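Local coordinates for gamma-glutamyltransferase 1 Threonine peptidase. MEROPS family T03 (PDB 7D9E), which catalyses transfer of the gamma-glutamyl group from donors such as glutathione to amino acids or to water, at the interface of chains B and A. Sequence-based numbering; all coordinates share one arbitrary frame. Chains: chain A, Gamma-glutamyltransferase 1 Threonine peptidase. MEROPS family T03; chain B, Gamma-glutamyltransferase 1 Threonine peptidase. MEROPS family T03.

Contact 1 and contact 2 join the same two chains, the large (B) and small (A) subunits of gamma-glutamyltranspeptidase, and the centres of their C-alpha atoms lie about 26 Å apart. They have no residue and no secondary-structure element in common: contact 1 sets B helix 297-317 on A helix 97-109 and the stretch 125-128, whereas contact 2 sets B helix 53-67 and strand 87-93 on A strands 2-7 and 13-19. Holding the subunits at two separate places, the contacts should resist hinging of one chain against the other. Contact 2 takes in the strand that begins just after the nucleophile A:Thr1; the centre of contact 1 is about 16 Å from A:Thr1.

Contact 1: the interface of chains B and A. Residues chain B 307-308, 310-312; chain A 56, 95, 98-99, 125-128.
This is a mostly apolar interface with a polar rim between the large and small subunits, keeping one long helix of chain B seated on chain A. B:Phe311 carries it, with 107 Å² of its surface hidden. Its CG lies anti to the carbonyl carbon (chi1 -84°), which sends the ring away from its helix to lie over A:Gln127. The CB methylene of A:Gln127 sits over the centre of one ring face, 3.4 Å from the centroid (CH-pi). B:Phe311 CZ meets A:Phe98 CZ at 3.5 Å, tip to tip, and the backbone O of A:Ser95 lies in plane at the edge, where a phenyl ring is slightly positive. A flat, nonpolar ring suits this place because face, tip and edge are all used.

The glutamine suits its place because its methylene serves the ring while its amide turns into chain A. There A:Gln127 OE1 accepts from A:Ser95 OG at 2.7 Å, in the carbonyl plane, and from A:His125 NE2 at 2.8 Å, from above that plane. A:Thr99 OG1 holds the other imidazole nitrogen, A:His125 ND1, at 2.8 Å, fixing the ring's rotation.

Along the rim, the long B:Lys308 chain bends at its end (chi4 60°), and NZ comes within 3.1 Å of A:His126 NE2 from well off the ring plane, so any hydrogen bond, which needs that nitrogen unprotonated, is poorly aligned. Its CG lies at the edge of the same imidazole, in plane. A water bridges B:Lys308 NZ to the backbone O of A:Leu128. B:Glu307 crosses A:Thr99 at about a right angle, its OE2 3.5 Å from A:Thr99 CG2, while OE1 accepts a weak bond from A:His126 N. A:Leu128 CD2 packs 3.8 Å from B:Ala312 CB, where a small residue lets the leucine approach the helix.

In the fold, B helix 297-317 lies across A strand 125-126 and the following loop, with A helix 97-109 beyond the phenylalanine's tip.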
ATOM      1  N   GLU B 307      -1.487 -13.572 -13.979  1.00 20.06           N
ATOM      2  CA  GLU B 307      -2.110 -13.209 -12.711  1.00 20.14           C
ATOM      3  C   GLU B 307      -2.929 -14.354 -12.130  1.00 19.56           C
ATOM      4  O   GLU B 307      -2.995 -14.497 -10.903  1.00 20.18           O
ATOM      5  CB  GLU B 307      -2.942 -11.933 -12.871  1.00 19.97           C
ATOM      6  CG  GLU B 307      -2.020 -10.733 -13.153  1.00 18.54           C
ATOM      7  CD  GLU B 307      -2.685  -9.580 -13.858  1.00 19.78           C
ATOM      8  OE1 GLU B 307      -3.824  -9.725 -14.341  1.00 22.67           O
ATOM      9  OE2 GLU B 307      -2.029  -8.517 -13.943  1.00 20.76           O
ATOM     10  N   LYS B 308      -3.506 -15.207 -12.983  1.00 19.30           N
ATOM     11  CA  LYS B 308      -4.241 -16.363 -12.489  1.00 20.85           C
ATOM     12  C   LYS B 308      -3.373 -17.205 -11.564  1.00 22.20           C
ATOM     13  O   LYS B 308      -3.818 -17.639 -10.492  1.00 21.82           O
ATOM     14  CB  LYS B 308      -4.713 -17.222 -13.660  1.00 21.45           C
ATOM     15  CG  LYS B 308      -6.045 -16.772 -14.278  1.00 21.41           C
ATOM     16  CD  LYS B 308      -6.386 -17.681 -15.439  1.00 22.81           C
ATOM     17  CE  LYS B 308      -7.888 -17.781 -15.706  1.00 24.89           C
ATOM     18  NZ  LYS B 308      -8.502 -16.445 -16.033  1.00 24.50           N
ATOM     19  N   VAL B 310      -0.429 -16.372 -10.083  1.00 18.85           N
ATOM     20  CA  VAL B 310       0.028 -15.583  -8.943  1.00 18.89           C
ATOM     21  C   VAL B 310      -1.019 -15.576  -7.842  1.00 17.13           C
ATOM     22  O   VAL B 310      -0.714 -15.774  -6.657  1.00 18.27           O
ATOM     23  CB  VAL B 310       0.377 -14.159  -9.410  1.00 19.84           C
ATOM     24  CG1 VAL B 310       0.630 -13.241  -8.218  1.00 21.96           C
ATOM     25  CG2 VAL B 310       1.564 -14.197 -10.322  1.00 20.86           C
ATOM     26  N   PHE B 311      -2.286 -15.341  -8.206  1.00 19.27           N
ATOM     27  CA  PHE B 311      -3.302 -15.263  -7.169  1.00 18.56           C
ATOM     28  C   PHE B 311      -3.663 -16.636  -6.626  1.00 20.05           C
ATOM     29  O   PHE B 311      -4.084 -16.741  -5.468  1.00 21.23           O
ATOM     30  CB  PHE B 311      -4.522 -14.502  -7.663  1.00 17.74           C
ATOM     31  CG  PHE B 311      -4.363 -13.013  -7.528  1.00 18.01           C
ATOM     32  CD1 PHE B 311      -4.688 -12.385  -6.336  1.00 19.74           C
ATOM     33  CD2 PHE B 311      -3.835 -12.254  -8.567  1.00 19.68           C
ATOM     34  CE1 PHE B 311      -4.514 -11.018  -6.189  1.00 20.71           C
ATOM     35  CE2 PHE B 311      -3.655 -10.868  -8.419  1.00 19.54           C
ATOM     36  CZ  PHE B 311      -4.007 -10.263  -7.240  1.00 18.95           C
ATOM     37  N   ALA B 312      -3.499 -17.695  -7.424  1.00 20.65           N
ATOM     38  CA  ALA B 312      -3.692 -19.036  -6.869  1.00 23.24           C
ATOM     39  C   ALA B 312      -2.722 -19.301  -5.722  1.00 24.21           C
ATOM     40  O   ALA B 312      -3.117 -19.833  -4.673  1.00 24.11           O
ATOM     41  CB  ALA B 312      -3.519 -20.100  -7.953  1.00 22.46           C
TER
ATOM     42  N   VAL A  56     -10.258 -10.937  -2.463  1.00 34.45           N
ATOM     43  CA  VAL A  56      -9.206 -11.934  -2.317  1.00 34.22           C
ATOM     44  C   VAL A  56      -9.576 -12.901  -1.203  1.00 33.32           C
ATOM     45  O   VAL A  56     -10.284 -12.551  -0.248  1.00 31.85           O
ATOM     46  CB  VAL A  56      -7.821 -11.289  -2.088  1.00 32.34           C
ATOM     47  CG1 VAL A  56      -7.436 -10.430  -3.286  1.00 34.13           C
ATOM     48  CG2 VAL A  56      -7.793 -10.471  -0.811  1.00 32.01           C
ATOM     49  N   SER A  95      -5.755  -5.070  -3.710  1.00 21.17           N
ATOM     50  CA  SER A  95      -5.181  -6.203  -4.414  1.00 20.55           C
ATOM     51  C   SER A  95      -4.686  -5.847  -5.815  1.00 21.19           C
ATOM     52  O   SER A  95      -4.077  -6.706  -6.471  1.00 21.57           O
ATOM     53  CB  SER A  95      -6.196  -7.340  -4.523  1.00 21.93           C
ATOM     54  OG  SER A  95      -7.352  -6.916  -5.235  1.00 24.37           O
ATOM     55  N   PHE A  98       0.214  -4.610  -6.693  1.00 15.31           N
ATOM     56  CA  PHE A  98       1.385  -5.196  -7.334  1.00 13.94           C
ATOM     57  C   PHE A  98       1.145  -5.433  -8.816  1.00 14.86           C
ATOM     58  O   PHE A  98       2.103  -5.398  -9.596  1.00 16.86           O
ATOM     59  CB  PHE A  98       1.889  -6.415  -6.575  1.00 16.73           C
ATOM     60  CG  PHE A  98       0.859  -7.455  -6.280  1.00 16.90           C
ATOM     61  CD1 PHE A  98       0.468  -8.347  -7.258  1.00 18.28           C
ATOM     62  CD2 PHE A  98       0.327  -7.564  -4.999  1.00 17.00           C
ATOM     63  CE1 PHE A  98      -0.476  -9.324  -6.982  1.00 20.71           C
ATOM     64  CE2 PHE A  98      -0.604  -8.559  -4.701  1.00 19.98           C
ATOM     65  CZ  PHE A  98      -0.998  -9.438  -5.705  1.00 20.27           C
ATOM     66  N   THR A  99      -0.106  -5.648  -9.247  1.00 16.50           N
ATOM     67  CA  THR A  99      -0.322  -5.709 -10.690  1.00 16.22           C
ATOM     68  C   THR A  99      -0.144  -4.339 -11.332  1.00 15.04           C
ATOM     69  O   THR A  99       0.322  -4.256 -12.484  1.00 15.95           O
ATOM     70  CB  THR A  99      -1.678  -6.318 -11.063  1.00 17.76           C
ATOM     71  OG1 THR A  99      -2.732  -5.505 -10.573  1.00 16.88           O
ATOM     72  CG2 THR A  99      -1.794  -7.770 -10.555  1.00 18.01           C
ATOM     73  N   HIS A 125      -6.778  -5.123 -14.353  1.00 15.73           N
ATOM     74  CA  HIS A 125      -6.449  -6.069 -13.297  1.00 17.64           C
ATOM     75  C   HIS A 125      -7.294  -7.330 -13.397  1.00 18.22           C
ATOM     76  O   HIS A 125      -8.506  -7.263 -13.621  1.00 19.10           O
ATOM     77  CB  HIS A 125      -6.710  -5.392 -11.948  1.00 16.46           C
ATOM     78  CG  HIS A 125      -6.489  -6.271 -10.765  1.00 15.91           C
ATOM     79  ND1 HIS A 125      -5.229  -6.643 -10.339  1.00 17.41           N
ATOM     80  CD2 HIS A 125      -7.367  -6.867  -9.925  1.00 17.24           C
ATOM     81  CE1 HIS A 125      -5.346  -7.414  -9.267  1.00 17.13           C
ATOM     82  NE2 HIS A 125      -6.632  -7.571  -9.001  1.00 18.92           N
ATOM     83  N   HIS A 126      -6.644  -8.476 -13.198  1.00 17.33           N
ATOM     84  CA  HIS A 126      -7.305  -9.758 -13.059  1.00 18.84           C
ATOM     85  C   HIS A 126      -6.697 -10.471 -11.859  1.00 19.33           C
ATOM     86  O   HIS A 126      -5.515 -10.303 -11.564  1.00 19.56           O
ATOM     87  CB  HIS A 126      -7.110 -10.606 -14.326  1.00 18.38           C
ATOM     88  CG  HIS A 126      -7.701 -11.972 -14.225  1.00 20.89           C
ATOM     89  ND1 HIS A 126      -9.059 -12.181 -14.093  1.00 21.97           N
ATOM     90  CD2 HIS A 126      -7.126 -13.195 -14.227  1.00 21.90           C
ATOM     91  CE1 HIS A 126      -9.290 -13.482 -14.004  1.00 23.73           C
ATOM     92  NE2 HIS A 126      -8.134 -14.118 -14.088  1.00 22.94           N
ATOM     93  N   GLN A 127      -7.520 -11.271 -11.147  1.00 19.88           N
ATOM     94  CA  GLN A 127      -7.034 -11.899  -9.917  1.00 19.37           C
ATOM     95  C   GLN A 127      -7.645 -13.274  -9.674  1.00 21.75           C
ATOM     96  O   GLN A 127      -7.827 -13.677  -8.517  1.00 22.26           O
ATOM     97  CB  GLN A 127      -7.249 -10.962  -8.728  1.00 21.22           C
ATOM     98  CG  GLN A 127      -8.697 -10.519  -8.548  1.00 21.42           C
ATOM     99  CD  GLN A 127      -8.895  -9.699  -7.290  1.00 20.65           C
ATOM    100  OE1 GLN A 127      -8.075  -8.834  -6.960  1.00 19.45           O
ATOM    101  NE2 GLN A 127      -9.982  -9.963  -6.581  1.00 23.77           N
ATOM    102  N   LEU A 128      -7.897 -14.027 -10.750  1.00 22.68           N
ATOM    103  CA  LEU A 128      -8.354 -15.418 -10.708  1.00 23.85           C
ATOM    104  C   LEU A 128      -9.808 -15.523 -10.265  1.00 28.25           C
ATOM    105  O   LEU A 128     -10.631 -16.143 -10.952  1.00 27.63           O
ATOM    106  CB  LEU A 128      -7.447 -16.312  -9.851  1.00 22.74           C
ATOM    107  CG  LEU A 128      -7.801 -17.795  -9.858  1.00 26.87           C
ATOM    108  CD1 LEU A 128      -7.701 -18.356 -11.274  1.00 28.93           C
ATOM    109  CD2 LEU A 128      -6.883 -18.573  -8.924  1.00 24.98           C
TER
HETATM  110  O   HOH W   1     -10.370 -16.624 -13.620  1.00 26.83           O

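Contact 2: the interface of chains B and A. Residues chain B 57, 60-61, 64-65, 93; chain A 4, 14, 16, 18.
A:Phe4 and A:Tyr18 both place CG in the crowded position between the backbone N and the carbonyl carbon, which points their side chains from neighbouring strands toward a helix of chain B; in A:Tyr18 (chi1 76°) an unusual chi2 of -22°, far from perpendicular, then turns the ring. A:Asn16 instead has CG anti to its backbone N, and its amide meets B:Tyr93.

The A:Phe4 ring is held on both faces: B:Thr60 CG2 stands over its centre, 3.8 Å from the centroid, and A:Asn16 CB covers the opposite side toward the rim. B:Ala57 CB lies in plane at its edge, 3.7 Å from A:Phe4 CE1. Threonine suits the face by offering a methyl, and alanine suits the edge because its short side chain lets the ring come close to the helix.

A:Tyr18 is long enough to reach the helix backbone with its phenol. Its OH donates to B:Ala61 O at 2.6 Å, in the carbonyl plane and on a lone pair, with B:Leu64 CB alongside the hydroxyl. A phenylalanine here would lose this hydrogen bond, and would probably weaken the hold of the strand on the helix.

At the other edge, B:Tyr93 OH donates to A:Asn16 OD1 at 2.7 Å, again on a lone pair. The two side chains cross at about a right angle, yet ring and amide planes are nearly coplanar, 13° apart. A:Asn16 ND2 also nears this hydroxyl, but as a weak, bent bond; the bond to OD1 carries the contact.

In the fold, A strands 2-7 and 13-19 meet B helix 53-67, while B:Tyr93 reaches in from the end of B strand 87-93.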
ATOM      1  N   ALA B  57      10.995  11.770   4.663  1.00 19.82           N
ATOM      2  CA  ALA B  57       9.901  10.806   4.720  1.00 21.72           C
ATOM      3  C   ALA B  57       9.132  10.894   6.031  1.00 17.98           C
ATOM      4  O   ALA B  57       7.899  10.796   6.038  1.00 18.32           O
ATOM      5  CB  ALA B  57      10.438   9.396   4.497  1.00 18.52           C
ATOM      6  N   THR B  60       7.004  13.986   5.885  1.00 19.40           N
ATOM      7  CA  THR B  60       5.932  13.803   4.906  1.00 18.87           C
ATOM      8  C   THR B  60       4.843  12.876   5.436  1.00 15.73           C
ATOM      9  O   THR B  60       3.644  13.159   5.295  1.00 16.27           O
ATOM     10  CB  THR B  60       6.542  13.249   3.618  1.00 19.41           C
ATOM     11  OG1 THR B  60       7.479  14.195   3.087  1.00 20.69           O
ATOM     12  CG2 THR B  60       5.452  12.967   2.577  1.00 18.66           C
ATOM     13  N   ALA B  61       5.239  11.777   6.076  1.00 17.07           N
ATOM     14  CA  ALA B  61       4.260  10.832   6.597  1.00 17.06           C
ATOM     15  C   ALA B  61       3.392  11.467   7.671  1.00 14.58           C
ATOM     16  O   ALA B  61       2.183  11.226   7.718  1.00 17.01           O
ATOM     17  CB  ALA B  61       4.967   9.598   7.146  1.00 17.34           C
ATOM     18  N   LEU B  64       0.919  13.928   5.818  1.00 16.11           N
ATOM     19  CA  LEU B  64      -0.219  13.272   5.186  1.00 16.07           C
ATOM     20  C   LEU B  64      -1.191  12.671   6.197  1.00 14.21           C
ATOM     21  O   LEU B  64      -2.369  12.482   5.865  1.00 15.71           O
ATOM     22  CB  LEU B  64       0.279  12.215   4.208  1.00 16.46           C
ATOM     23  CG  LEU B  64       1.128  12.745   3.051  1.00 17.38           C
ATOM     24  CD1 LEU B  64       1.801  11.609   2.264  1.00 17.56           C
ATOM     25  CD2 LEU B  64       0.282  13.598   2.122  1.00 17.03           C
ATOM     26  N   ALA B  65      -0.734  12.370   7.418  1.00 14.41           N
ATOM     27  CA  ALA B  65      -1.632  11.956   8.486  1.00 15.42           C
ATOM     28  C   ALA B  65      -2.605  13.067   8.857  1.00 17.09           C
ATOM     29  O   ALA B  65      -3.661  12.793   9.448  1.00 17.38           O
ATOM     30  CB  ALA B  65      -0.806  11.527   9.693  1.00 16.83           C
ATOM     31  N   TYR B  93       5.935  -1.969   9.532  1.00 15.10           N
ATOM     32  CA  TYR B  93       5.152  -1.364  10.609  1.00 15.31           C
ATOM     33  C   TYR B  93       3.663  -1.615  10.356  1.00 16.37           C
ATOM     34  O   TYR B  93       2.791  -0.777  10.598  1.00 17.03           O
ATOM     35  CB  TYR B  93       5.557   0.093  10.864  1.00 16.50           C
ATOM     36  CG  TYR B  93       5.393   1.052   9.721  1.00 14.31           C
ATOM     37  CD1 TYR B  93       6.416   1.289   8.823  1.00 17.98           C
ATOM     38  CD2 TYR B  93       4.232   1.773   9.578  1.00 14.91           C
ATOM     39  CE1 TYR B  93       6.238   2.180   7.776  1.00 14.92           C
ATOM     40  CE2 TYR B  93       4.063   2.682   8.561  1.00 16.60           C
ATOM     41  CZ  TYR B  93       5.080   2.893   7.678  1.00 15.46           C
ATOM     42  OH  TYR B  93       4.913   3.793   6.629  1.00 16.53           O
TER
ATOM     43  N   PHE A   4       4.176   7.493  -1.067  1.00 14.63           N
ATOM     44  CA  PHE A   4       5.071   8.555  -1.515  1.00 14.17           C
ATOM     45  C   PHE A   4       6.471   7.996  -1.721  1.00 14.64           C
ATOM     46  O   PHE A   4       6.868   6.980  -1.132  1.00 14.94           O
ATOM     47  CB  PHE A   4       5.071   9.768  -0.567  1.00 16.76           C
ATOM     48  CG  PHE A   4       5.535   9.491   0.828  1.00 16.95           C
ATOM     49  CD1 PHE A   4       6.889   9.507   1.154  1.00 17.92           C
ATOM     50  CD2 PHE A   4       4.627   9.265   1.835  1.00 17.75           C
ATOM     51  CE1 PHE A   4       7.316   9.291   2.438  1.00 19.34           C
ATOM     52  CE2 PHE A   4       5.053   9.028   3.135  1.00 15.69           C
ATOM     53  CZ  PHE A   4       6.384   9.042   3.431  1.00 17.24           C
ATOM     54  N   VAL A  14      13.631   6.565  -0.311  1.00 17.90           N
ATOM     55  CA  VAL A  14      12.574   6.006   0.526  1.00 17.58           C
ATOM     56  C   VAL A  14      11.330   5.818  -0.333  1.00 17.96           C
ATOM     57  O   VAL A  14      10.901   6.747  -1.034  1.00 17.75           O
ATOM     58  CB  VAL A  14      12.250   6.903   1.738  1.00 19.37           C
ATOM     59  CG1 VAL A  14      10.988   6.381   2.469  1.00 20.72           C
ATOM     60  CG2 VAL A  14      13.418   6.996   2.692  1.00 21.03           C
ATOM     61  N   ASN A  16       7.479   4.617   0.524  1.00 14.19           N
ATOM     62  CA  ASN A  16       6.666   4.370   1.714  1.00 14.28           C
ATOM     63  C   ASN A  16       5.202   4.240   1.340  1.00 14.07           C
ATOM     64  O   ASN A  16       4.610   5.191   0.817  1.00 14.35           O
ATOM     65  CB  ASN A  16       6.825   5.516   2.706  1.00 16.71           C
ATOM     66  CG  ASN A  16       6.202   5.205   4.015  1.00 17.48           C
ATOM     67  OD1 ASN A  16       6.790   4.516   4.830  1.00 18.32           O
ATOM     68  ND2 ASN A  16       4.971   5.670   4.209  1.00 17.27           N
ATOM     69  N   TYR A  18       1.511   3.365   3.120  0.65 13.13           N
ATOM     70  CA  TYR A  18       0.858   3.192   4.415  0.65 14.29           C
ATOM     71  C   TYR A  18      -0.630   3.460   4.264  0.65 14.17           C
ATOM     72  O   TYR A  18      -1.093   3.987   3.251  0.65 14.33           O
ATOM     73  CB  TYR A  18       1.598   3.938   5.544  0.65 16.16           C
ATOM     74  CG  TYR A  18       1.460   5.438   5.646  0.65 13.81           C
ATOM     75  CD1 TYR A  18       1.086   6.218   4.565  0.65 15.13           C
ATOM     76  CD2 TYR A  18       1.745   6.086   6.841  0.65 13.26           C
ATOM     77  CE1 TYR A  18       0.970   7.604   4.678  0.65 16.94           C
ATOM     78  CE2 TYR A  18       1.622   7.464   6.968  0.65 14.97           C
ATOM     79  CZ  TYR A  18       1.241   8.214   5.877  0.65 15.38           C
ATOM     80  OH  TYR A  18       1.116   9.580   5.977  0.65 18.45           O
TER